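Local coordinates for type-2 restriction enzyme NlaIV (Neisseria lactamica, PDB 6QM2), which recognises the double-stranded DNA sequence 5'-GGNNCC-3' and cuts it after the third base, leaving blunt ends with terminal 5'-phosphates, at residues Asp106-Ile114 against Ile198-Thr208; Trp149-Ile160 against Met185-Phe194. All coordinates share one frame; numbering follows the deposited sequence.

Interaction 1: residues Asp106-Ile114 against Ile198-Thr208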
loop_
_atom_site.group_PDB
_atom_site.type_symbol
_atom_site.label_atom_id
_atom_site.label_comp_id
_atom_site.label_asym_id
_atom_site.label_seq_id
_atom_site.Cartn_x
_atom_site.Cartn_y
_atom_site.Cartn_z
ATOM N N ASP A 106 -6.175 0.350 -19.831
ATOM C CA ASP A 106 -5.125 0.625 -20.813
ATOM C C ASP A 106 -5.795 0.843 -22.162
ATOM O O ASP A 106 -6.640 0.044 -22.555
ATOM C CB ASP A 106 -4.139 -0.544 -20.912
ATOM C CG ASP A 106 -3.085 -0.340 -22.004
ATOM O OD1 ASP A 106 -2.510 0.765 -22.084
ATOM O OD2 ASP A 106 -2.825 -1.282 -22.783
ATOM N N PHE A 107 -5.440 1.924 -22.855
ATOM C CA PHE A 107 -6.076 2.243 -24.133
ATOM C C PHE A 107 -5.821 1.185 -25.214
ATOM O O PHE A 107 -6.750 0.809 -25.932
ATOM C CB PHE A 107 -5.669 3.627 -24.655
ATOM C CG PHE A 107 -6.250 3.939 -26.003
ATOM C CD1 PHE A 107 -7.558 4.402 -26.117
ATOM C CD2 PHE A 107 -5.514 3.711 -27.163
ATOM C CE1 PHE A 107 -8.111 4.659 -27.360
ATOM C CE2 PHE A 107 -6.065 3.965 -28.410
ATOM C CZ PHE A 107 -7.365 4.439 -28.508
ATOM N N LYS A 108 -4.579 0.717 -25.343
ATOM C CA LYS A 108 -4.266 -0.268 -26.384
ATOM C C LYS A 108 -5.107 -1.524 -26.197
ATOM O O LYS A 108 -5.684 -2.026 -27.157
ATOM C CB LYS A 108 -2.774 -0.623 -26.432
ATOM C CG LYS A 108 -2.449 -1.772 -27.392
ATOM C CD LYS A 108 -1.121 -1.609 -28.120
ATOM C CE LYS A 108 0.063 -1.465 -27.171
ATOM N NZ LYS A 108 1.367 -1.556 -27.890
ATOM N N MET A 109 -5.179 -2.014 -24.963
ATOM C CA MET A 109 -5.976 -3.200 -24.652
ATOM C C MET A 109 -7.465 -2.981 -24.908
ATOM O O MET A 109 -8.132 -3.858 -25.456
ATOM C CB MET A 109 -5.766 -3.635 -23.199
ATOM C CG MET A 109 -4.431 -4.311 -22.935
ATOM S SD MET A 109 -4.258 -4.735 -21.191
ATOM C CE MET A 109 -5.286 -6.203 -21.078
ATOM N N TYR A 110 -7.966 -1.810 -24.519
ATOM C CA TYR A 110 -9.398 -1.486 -24.597
ATOM C C TYR A 110 -9.883 -1.244 -26.015
ATOM O O TYR A 110 -10.992 -1.642 -26.346
ATOM C CB TYR A 110 -9.712 -0.281 -23.707
ATOM C CG TYR A 110 -11.180 -0.030 -23.440
ATOM C CD1 TYR A 110 -11.823 -0.632 -22.362
ATOM C CD2 TYR A 110 -11.918 0.840 -24.241
ATOM C CE1 TYR A 110 -13.165 -0.394 -22.099
ATOM C CE2 TYR A 110 -13.259 1.090 -23.985
ATOM C CZ TYR A 110 -13.878 0.471 -22.913
ATOM O OH TYR A 110 -15.204 0.711 -22.658
ATOM N N SER A 111 -9.063 -0.602 -26.845
ATOM C CA SER A 111 -9.398 -0.421 -28.259
ATOM C C SER A 111 -9.527 -1.765 -28.998
ATOM O O SER A 111 -10.396 -1.905 -29.859
ATOM C CB SER A 111 -8.392 0.508 -28.960
ATOM O OG SER A 111 -7.056 0.088 -28.766
ATOM N N ASP A 112 -8.679 -2.739 -28.653
ATOM C CA ASP A 112 -8.767 -4.100 -29.213
ATOM C C ASP A 112 -9.931 -4.883 -28.624
ATOM O O ASP A 112 -10.629 -5.591 -29.344
ATOM C CB ASP A 112 -7.472 -4.895 -28.978
ATOM C CG ASP A 112 -6.295 -4.370 -29.789
ATOM O OD1 ASP A 112 -6.498 -3.581 -30.739
ATOM O OD2 ASP A 112 -5.149 -4.757 -29.474
ATOM N N GLU A 113 -10.113 -4.762 -27.311
ATOM C CA GLU A 113 -11.160 -5.478 -26.578
ATOM C C GLU A 113 -12.553 -5.193 -27.134
ATOM O O GLU A 113 -13.322 -6.125 -27.348
ATOM C CB GLU A 113 -11.101 -5.104 -25.088
ATOM C CG GLU A 113 -12.159 -5.730 -24.173
ATOM C CD GLU A 113 -11.781 -7.098 -23.638
ATOM O OE1 GLU A 113 -11.001 -7.820 -24.301
ATOM O OE2 GLU A 113 -12.281 -7.445 -22.545
ATOM N N ILE A 114 -12.877 -3.920 -27.361
ATOM C CA ILE A 114 -14.236 -3.541 -27.787
ATOM C C ILE A 114 -14.594 -3.912 -29.239
ATOM O O ILE A 114 -15.763 -3.856 -29.610
ATOM C CB ILE A 114 -14.572 -2.050 -27.505
ATOM C CG1 ILE A 114 -13.703 -1.089 -28.332
ATOM C CG2 ILE A 114 -14.463 -1.764 -26.014
ATOM C CD1 ILE A 114 -14.218 0.334 -28.328
ATOM N N ILE A 198 -12.742 6.964 -29.353
ATOM C CA ILE A 198 -11.837 5.803 -29.332
ATOM C C ILE A 198 -11.275 5.569 -30.733
ATOM O O ILE A 198 -10.067 5.429 -30.889
ATOM C CB ILE A 198 -12.514 4.497 -28.829
ATOM C CG1 ILE A 198 -12.994 4.615 -27.367
ATOM C CG2 ILE A 198 -11.569 3.301 -28.968
ATOM C CD1 ILE A 198 -11.899 4.711 -26.324
ATOM N N GLU A 199 -12.150 5.549 -31.739
ATOM C CA GLU A 199 -11.736 5.325 -33.128
ATOM C C GLU A 199 -10.617 6.268 -33.547
ATOM O O GLU A 199 -9.606 5.832 -34.094
ATOM C CB GLU A 199 -12.916 5.491 -34.095
ATOM C CG GLU A 199 -12.603 5.102 -35.540
ATOM C CD GLU A 199 -13.591 5.665 -36.550
ATOM O OE1 GLU A 199 -14.763 5.933 -36.186
ATOM O OE2 GLU A 199 -13.185 5.832 -37.722
ATOM N N GLU A 200 -10.812 7.559 -33.295
ATOM C CA GLU A 200 -9.842 8.567 -33.714
ATOM C C GLU A 200 -8.562 8.466 -32.894
ATOM O O GLU A 200 -7.463 8.530 -33.451
ATOM C CB GLU A 200 -10.438 9.980 -33.632
ATOM C CG GLU A 200 -9.603 11.067 -34.303
ATOM C CD GLU A 200 -9.264 10.763 -35.752
ATOM O OE1 GLU A 200 -10.108 10.171 -36.463
ATOM O OE2 GLU A 200 -8.147 11.112 -36.178
ATOM N N THR A 201 -8.712 8.281 -31.582
ATOM C CA THR A 201 -7.569 8.058 -30.690
ATOM C C THR A 201 -6.674 6.908 -31.161
ATOM O O THR A 201 -5.455 6.980 -31.013
ATOM C CB THR A 201 -8.021 7.785 -29.241
ATOM O OG1 THR A 201 -8.921 8.812 -28.817
ATOM C CG2 THR A 201 -6.835 7.762 -28.287
ATOM N N VAL A 202 -7.277 5.863 -31.730
ATOM C CA VAL A 202 -6.516 4.745 -32.295
ATOM C C VAL A 202 -5.532 5.256 -33.353
ATOM O O VAL A 202 -4.368 4.863 -33.354
ATOM C CB VAL A 202 -7.440 3.634 -32.881
ATOM C CG1 VAL A 202 -6.652 2.623 -33.702
ATOM C CG2 VAL A 202 -8.175 2.894 -31.770
ATOM N N TYR A 203 -6.005 6.134 -34.236
ATOM C CA TYR A 203 -5.160 6.720 -35.286
ATOM C C TYR A 203 -4.156 7.738 -34.744
ATOM O O TYR A 203 -3.001 7.762 -35.183
ATOM C CB TYR A 203 -6.022 7.377 -36.368
ATOM C CG TYR A 203 -5.213 8.037 -37.459
ATOM C CD1 TYR A 203 -4.362 7.290 -38.269
ATOM C CD2 TYR A 203 -5.284 9.410 -37.675
ATOM C CE1 TYR A 203 -3.615 7.890 -39.270
ATOM C CE2 TYR A 203 -4.541 10.019 -38.673
ATOM C CZ TYR A 203 -3.708 9.255 -39.467
ATOM O OH TYR A 203 -2.970 9.857 -40.456
ATOM N N GLN A 204 -4.615 8.582 -33.814
ATOM C CA GLN A 204 -3.767 9.599 -33.168
ATOM C C GLN A 204 -2.562 8.981 -32.467
ATOM O O GLN A 204 -1.455 9.494 -32.561
ATOM C CB GLN A 204 -4.572 10.416 -32.148
ATOM C CG GLN A 204 -5.601 11.363 -32.760
ATOM C CD GLN A 204 -6.485 12.038 -31.721
ATOM O OE1 GLN A 204 -6.499 11.655 -30.548
ATOM N NE2 GLN A 204 -7.238 13.050 -32.150
ATOM N N ASN A 205 -2.803 7.875 -31.769
ATOM C CA ASN A 205 -1.783 7.157 -31.008
ATOM C C ASN A 205 -0.873 6.377 -31.961
ATOM O O ASN A 205 -1.344 5.459 -32.621
ATOM C CB ASN A 205 -2.486 6.207 -30.030
ATOM C CG ASN A 205 -1.529 5.428 -29.146
ATOM O OD1 ASN A 205 -0.307 5.574 -29.224
ATOM N ND2 ASN A 205 -2.096 4.593 -28.282
ATOM N N PRO A 206 0.432 6.727 -32.026
ATOM C CA PRO A 206 1.351 5.976 -32.902
ATOM C C PRO A 206 1.419 4.471 -32.621
ATOM O O PRO A 206 1.637 3.692 -33.546
ATOM C CB PRO A 206 2.717 6.625 -32.632
ATOM C CG PRO A 206 2.401 7.988 -32.131
ATOM C CD PRO A 206 1.128 7.838 -31.347
ATOM N N ALA A 207 1.235 4.078 -31.361
ATOM C CA ALA A 207 1.265 2.670 -30.961
ATOM C C ALA A 207 0.133 1.840 -31.574
ATOM O O ALA A 207 0.353 0.694 -31.966
ATOM C CB ALA A 207 1.236 2.556 -29.441
ATOM N N THR A 208 -1.065 2.414 -31.658
ATOM C CA THR A 208 -2.233 1.705 -32.185
ATOM C C THR A 208 -2.607 2.102 -33.629
ATOM O O THR A 208 -3.644 1.681 -34.137
ATOM C CB THR A 208 -3.445 1.917 -31.257
ATOM O OG1 THR A 208 -3.749 3.309 -31.177
ATOM C CG2 THR A 208 -3.145 1.403 -29.858
#
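Phe-107, in the first turn of helix 107-116, pushes its ring against the C-terminal half of helix 191-204, and this helix-helix packing is built around it; the axes of 107-114 and 198-204 run at 129° to each other. CG lies anti to the backbone N (chi1 177°), which sends the flat ring across the gap. Thr-201 covers one face, its CG2 3.7 Å from the ring centroid in a CH-pi contact; the hydroxyl of Thr-201 turns back to Ala-197 O of its own helix, leaving the methyl for the ring. Ser-111 CB lies on the opposite face, towards the rim. Nearby, Ile-198 fits as a knob among Phe-107, Tyr-110, Ser-111 and Ile-114, its branched side chain reaching Phe-107 CE1 through CD1 (3.9 Å) and Ile-114 CD1 through CG2 (4.0 Å). Ile-172 of strand 168-172 touches Phe-107, Tyr-110 and Ile-198.

The other end is looser and faces solvent. There the aliphatic part of Lys-108 runs along Thr-208 CG2, and its exposed amine comes no nearer to Ala-207 CB than 4.4 Å. Thr-208 itself is buried: while OG1 borders the ring edge, it donates to Val-202 O at 2.7 Å, in the carbonyl plane on a lone pair.

Interaction 2: residues Trp149-Ile160 against Met185-Phe194; sequences WQITRSMDGWAI and MPMFECLEDF
The indole of Trp-149 has the backbone at Cys-190 and Leu-191 over one face and Gln-150 CG over the other, with Phe-188 O at its edge. CH-pi contacts come from Cys-190 CA to the six-membered ring and from Leu-191 CB to the five-membered ring, 4.0 and 4.1 Å from their centroids. A chi1 of 49° puts CG between the backbone N and carbonyl carbon, and the broad indole lies flat against the helix start. Phe-188 carries Phe-194 CA over the centre of one face, while Trp-149 O and Thr-152 OG1, the latter hydrogen-bonded to Val-148 O, lie at its edge. Ile-160 reaches the Phe-194 ring with CD1, 3.5 Å from CE1.

Phe-188 N donates to Thr-152 O (3.1 Å), nearly in line with the carbonyl at 160°. A water links Ser-154 N to Pro-186 O, satisfying both. Met-187 bends so that CE lies 3.7 Å from Arg-153 CB, and the extended Arg-153 chain brings NH1 to Ser-154 O at 3.0 Å, the acceptor in the guanidinium plane. Cys-190, the N-cap, points SG away from the indole to accept a weak bond from Asp-193 N; an irregular loop thus packs against an N-capped helix start.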
loop_
_atom_site.group_PDB
_atom_site.type_symbol
_atom_site.label_atom_id
_atom_site.label_comp_id
_atom_site.label_asym_id
_atom_site.label_seq_id
_atom_site.Cartn_x
_atom_site.Cartn_y
_atom_site.Cartn_z
ATOM N N TRP A 149 -19.052 5.695 -21.051
ATOM C CA TRP A 149 -19.195 6.945 -21.814
ATOM C C TRP A 149 -19.684 8.121 -20.955
ATOM O O TRP A 149 -19.408 9.274 -21.278
ATOM C CB TRP A 149 -20.075 6.761 -23.079
ATOM C CG TRP A 149 -21.409 6.055 -22.900
ATOM C CD1 TRP A 149 -21.644 4.703 -22.986
ATOM C CD2 TRP A 149 -22.678 6.662 -22.645
ATOM N NE1 TRP A 149 -22.972 4.435 -22.773
ATOM C CE2 TRP A 149 -23.633 5.618 -22.564
ATOM C CE3 TRP A 149 -23.105 7.987 -22.462
ATOM C CZ2 TRP A 149 -24.991 5.858 -22.313
ATOM C CZ3 TRP A 149 -24.460 8.227 -22.209
ATOM C CH2 TRP A 149 -25.385 7.165 -22.140
ATOM N N GLN A 150 -20.389 7.829 -19.862
ATOM C CA GLN A 150 -20.859 8.864 -18.926
ATOM C C GLN A 150 -19.775 9.403 -17.979
ATOM O O GLN A 150 -19.952 10.469 -17.389
ATOM C CB GLN A 150 -22.037 8.342 -18.091
ATOM C CG GLN A 150 -23.297 8.063 -18.894
ATOM C CD GLN A 150 -24.434 7.562 -18.026
ATOM O OE1 GLN A 150 -24.301 6.557 -17.327
ATOM N NE2 GLN A 150 -25.559 8.262 -18.066
ATOM N N ILE A 151 -18.668 8.676 -17.830
ATOM C CA ILE A 151 -17.593 9.077 -16.915
ATOM C C ILE A 151 -16.276 9.407 -17.625
ATOM O O ILE A 151 -15.240 9.496 -16.971
ATOM C CB ILE A 151 -17.371 8.014 -15.806
ATOM C CG1 ILE A 151 -16.767 6.715 -16.366
ATOM C CG2 ILE A 151 -18.686 7.722 -15.096
ATOM C CD1 ILE A 151 -16.518 5.658 -15.312
ATOM N N THR A 152 -16.310 9.586 -18.946
ATOM C CA THR A 152 -15.127 9.996 -19.709
ATOM C C THR A 152 -15.460 11.173 -20.606
ATOM O O THR A 152 -16.628 11.470 -20.862
ATOM C CB THR A 152 -14.557 8.859 -20.583
ATOM O OG1 THR A 152 -15.615 8.251 -21.332
ATOM C CG2 THR A 152 -13.873 7.814 -19.727
ATOM N N ARG A 153 -14.406 11.830 -21.077
ATOM C CA ARG A 153 -14.514 13.026 -21.899
ATOM C C ARG A 153 -13.347 13.087 -22.879
ATOM O O ARG A 153 -12.522 12.170 -22.935
ATOM C CB ARG A 153 -14.525 14.266 -20.998
ATOM C CG ARG A 153 -13.324 14.402 -20.064
ATOM C CD ARG A 153 -13.116 15.850 -19.640
ATOM N NE ARG A 153 -12.215 15.984 -18.494
ATOM C CZ ARG A 153 -10.881 15.926 -18.536
ATOM N NH1 ARG A 153 -10.223 15.722 -19.679
ATOM N NH2 ARG A 153 -10.191 16.066 -17.405
ATOM N N SER A 154 -13.290 14.165 -23.654
ATOM C CA SER A 154 -12.113 14.472 -24.457
ATOM C C SER A 154 -11.084 15.206 -23.598
ATOM O O SER A 154 -11.321 15.466 -22.416
ATOM C CB SER A 154 -12.503 15.319 -25.666
ATOM O OG SER A 154 -11.464 15.326 -26.624
ATOM N N MET A 155 -9.936 15.516 -24.195
ATOM C CA MET A 155 -8.892 16.326 -23.551
ATOM C C MET A 155 -8.236 17.248 -24.580
ATOM O O MET A 155 -8.600 17.244 -25.758
ATOM C CB MET A 155 -7.831 15.426 -22.902
ATOM C CG MET A 155 -6.865 14.774 -23.894
ATOM S SD MET A 155 -5.620 13.685 -23.187
ATOM C CE MET A 155 -5.057 14.622 -21.771
ATOM N N ASP A 156 -7.255 18.023 -24.133
ATOM C CA ASP A 156 -6.458 18.821 -25.046
ATOM C C ASP A 156 -5.405 17.932 -25.707
ATOM O O ASP A 156 -4.566 17.351 -25.015
ATOM C CB ASP A 156 -5.788 19.988 -24.318
ATOM C CG ASP A 156 -5.170 20.984 -25.282
ATOM O OD1 ASP A 156 -5.936 21.639 -26.021
ATOM O OD2 ASP A 156 -3.926 21.097 -25.318
ATOM N N GLY A 157 -5.469 17.824 -27.036
ATOM C CA GLY A 157 -4.450 17.125 -27.834
ATOM C C GLY A 157 -4.753 15.683 -28.214
ATOM O O GLY A 157 -4.003 15.074 -28.987
ATOM N N TRP A 158 -5.828 15.124 -27.652
ATOM C CA TRP A 158 -6.289 13.768 -27.964
ATOM C C TRP A 158 -7.807 13.743 -27.978
ATOM O O TRP A 158 -8.446 14.558 -27.309
ATOM C CB TRP A 158 -5.769 12.767 -26.930
ATOM C CG TRP A 158 -4.286 12.733 -26.847
ATOM C CD1 TRP A 158 -3.492 13.527 -26.075
ATOM C CD2 TRP A 158 -3.409 11.878 -27.582
ATOM N NE1 TRP A 158 -2.170 13.215 -26.277
ATOM C CE2 TRP A 158 -2.088 12.202 -27.194
ATOM C CE3 TRP A 158 -3.606 10.858 -28.519
ATOM C CZ2 TRP A 158 -0.972 11.547 -27.714
ATOM C CZ3 TRP A 158 -2.495 10.206 -29.039
ATOM C CH2 TRP A 158 -1.193 10.555 -28.635
ATOM N N ALA A 159 -8.380 12.801 -28.722
ATOM C CA ALA A 159 -9.836 12.703 -28.845
ATOM C C ALA A 159 -10.499 12.243 -27.548
ATOM O O ALA A 159 -11.594 12.700 -27.230
ATOM C CB ALA A 159 -10.223 11.791 -29.999
ATOM N N ILE A 160 -9.836 11.348 -26.810
ATOM C CA ILE A 160 -10.320 10.891 -25.494
ATOM C C ILE A 160 -9.317 11.260 -24.400
ATOM O O ILE A 160 -8.117 11.372 -24.667
ATOM C CB ILE A 160 -10.622 9.362 -25.472
ATOM C CG1 ILE A 160 -11.431 8.991 -24.219
ATOM C CG2 ILE A 160 -9.346 8.522 -25.557
ATOM C CD1 ILE A 160 -12.107 7.644 -24.295
ATOM N N MET A 185 -15.284 21.232 -21.466
ATOM C CA MET A 185 -15.152 19.797 -21.714
ATOM C C MET A 185 -16.146 19.000 -20.874
ATOM O O MET A 185 -15.848 18.684 -19.720
ATOM C CB MET A 185 -13.746 19.339 -21.333
ATOM C CG MET A 185 -12.644 19.901 -22.208
ATOM S SD MET A 185 -11.026 19.337 -21.661
ATOM C CE MET A 185 -10.042 19.735 -23.100
ATOM N N PRO A 186 -17.327 18.673 -21.441
ATOM C CA PRO A 186 -18.279 17.800 -20.752
ATOM C C PRO A 186 -18.024 16.324 -21.057
ATOM O O PRO A 186 -17.197 15.994 -21.914
ATOM C CB PRO A 186 -19.620 18.231 -21.344
ATOM C CG PRO A 186 -19.284 18.563 -22.749
ATOM C CD PRO A 186 -17.918 19.192 -22.694
ATOM N N MET A 187 -18.760 15.455 -20.369
ATOM C CA MET A 187 -18.674 14.014 -20.590
ATOM C C MET A 187 -19.386 13.676 -21.894
ATOM O O MET A 187 -20.200 14.468 -22.378
ATOM C CB MET A 187 -19.322 13.238 -19.439
ATOM C CG MET A 187 -18.793 13.556 -18.044
ATOM S SD MET A 187 -17.023 13.285 -17.822
ATOM C CE MET A 187 -16.404 14.963 -17.919
ATOM N N PHE A 188 -19.086 12.504 -22.455
ATOM C CA PHE A 188 -19.704 12.075 -23.714
ATOM C C PHE A 188 -21.216 11.896 -23.543
ATOM O O PHE A 188 -21.674 11.302 -22.562
ATOM C CB PHE A 188 -19.079 10.783 -24.247
ATOM C CG PHE A 188 -17.636 10.919 -24.646
ATOM C CD1 PHE A 188 -17.286 11.559 -25.830
ATOM C CD2 PHE A 188 -16.626 10.380 -23.853
ATOM C CE1 PHE A 188 -15.953 11.676 -26.209
ATOM C CE2 PHE A 188 -15.293 10.488 -24.229
ATOM C CZ PHE A 188 -14.955 11.140 -25.409
ATOM N N GLU A 189 -21.976 12.421 -24.501
ATOM C CA GLU A 189 -23.443 12.426 -24.439
ATOM C C GLU A 189 -24.057 11.045 -24.679
ATOM O O GLU A 189 -25.115 10.727 -24.129
ATOM C CB GLU A 189 -24.010 13.433 -25.446
ATOM C CG GLU A 189 -23.693 14.882 -25.091
ATOM C CD GLU A 189 -23.885 15.862 -26.238
ATOM O OE1 GLU A 189 -24.340 15.467 -27.338
ATOM O OE2 GLU A 189 -23.569 17.051 -26.030
ATOM N N CYS A 190 -23.390 10.235 -25.500
ATOM C CA CYS A 190 -23.861 8.898 -25.833
ATOM C C CYS A 190 -22.704 7.950 -26.145
ATOM O O CYS A 190 -21.558 8.377 -26.323
ATOM C CB CYS A 190 -24.774 8.977 -27.048
ATOM S SG CYS A 190 -23.922 9.587 -28.520
ATOM N N LEU A 191 -23.035 6.664 -26.226
ATOM C CA LEU A 191 -22.082 5.614 -26.586
ATOM C C LEU A 191 -21.382 5.872 -27.923
ATOM O O LEU A 191 -20.175 5.685 -28.029
ATOM C CB LEU A 191 -22.794 4.256 -26.633
ATOM C CG LEU A 191 -22.013 3.045 -27.146
ATOM C CD1 LEU A 191 -20.759 2.832 -26.322
ATOM C CD2 LEU A 191 -22.890 1.806 -27.114
ATOM N N GLU A 192 -22.137 6.301 -28.931
ATOM C CA GLU A 192 -21.591 6.469 -30.286
ATOM C C GLU A 192 -20.446 7.482 -30.312
ATOM O O GLU A 192 -19.431 7.258 -30.979
ATOM C CB GLU A 192 -22.682 6.881 -31.292
ATOM C CG GLU A 192 -23.680 5.782 -31.664
ATOM C CD GLU A 192 -24.852 5.630 -30.696
ATOM O OE1 GLU A 192 -24.938 6.387 -29.702
ATOM O OE2 GLU A 192 -25.699 4.738 -30.934
ATOM N N ASP A 193 -20.614 8.579 -29.571
ATOM C CA ASP A 193 -19.594 9.633 -29.483
ATOM C C ASP A 193 -18.329 9.145 -28.776
ATOM O O ASP A 193 -17.223 9.396 -29.256
ATOM C CB ASP A 193 -20.147 10.881 -28.775
ATOM C CG ASP A 193 -21.221 11.609 -29.590
ATOM O OD1 ASP A 193 -21.525 11.201 -30.731
ATOM O OD2 ASP A 193 -21.769 12.606 -29.081
ATOM N N PHE A 194 -18.499 8.455 -27.645
ATOM C CA PHE A 194 -17.382 7.795 -26.943
ATOM C C PHE A 194 -16.586 6.892 -27.891
ATOM O O PHE A 194 -15.362 6.979 -27.958
ATOM C CB PHE A 194 -17.902 6.989 -25.739
ATOM C CG PHE A 194 -16.854 6.140 -25.054
ATOM C CD1 PHE A 194 -16.010 6.688 -24.100
ATOM C CD2 PHE A 194 -16.722 4.787 -25.351
ATOM C CE1 PHE A 194 -15.051 5.908 -23.465
ATOM C CE2 PHE A 194 -15.764 4.005 -24.720
ATOM C CZ PHE A 194 -14.927 4.565 -23.775
HETATM O O HOH W 1 -15.006 16.561 -23.483
#

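In the fold
Helix 191-204 joins the two contacts: its first turn belongs to interaction 2 and its C-terminal half to interaction 1. Their centres lie about 14 Å apart, yet they touch directly. Gln-204 OE1 probably accepts a hydrogen bond from Ala-159 N at 2.9 Å, and Thr-201 OG1 packs 3.3 Å from Ile-160 CG2. Ile-172 of strand 168-172 also touches Thr-152 and Ile-160, consistent with a shared apolar core. The enzyme belongs to the NgoBV endonucleases of the PDDEXK clan. The side chain of Tyr-110 is about 8 Å from a potassium ion and about 10 Å from the sodium ion; that of Ile-151 is about 10 Å from potassium. Glu-113 touches Met-73, which binds sodium with Ser-68, Asn-70 and Pro-75.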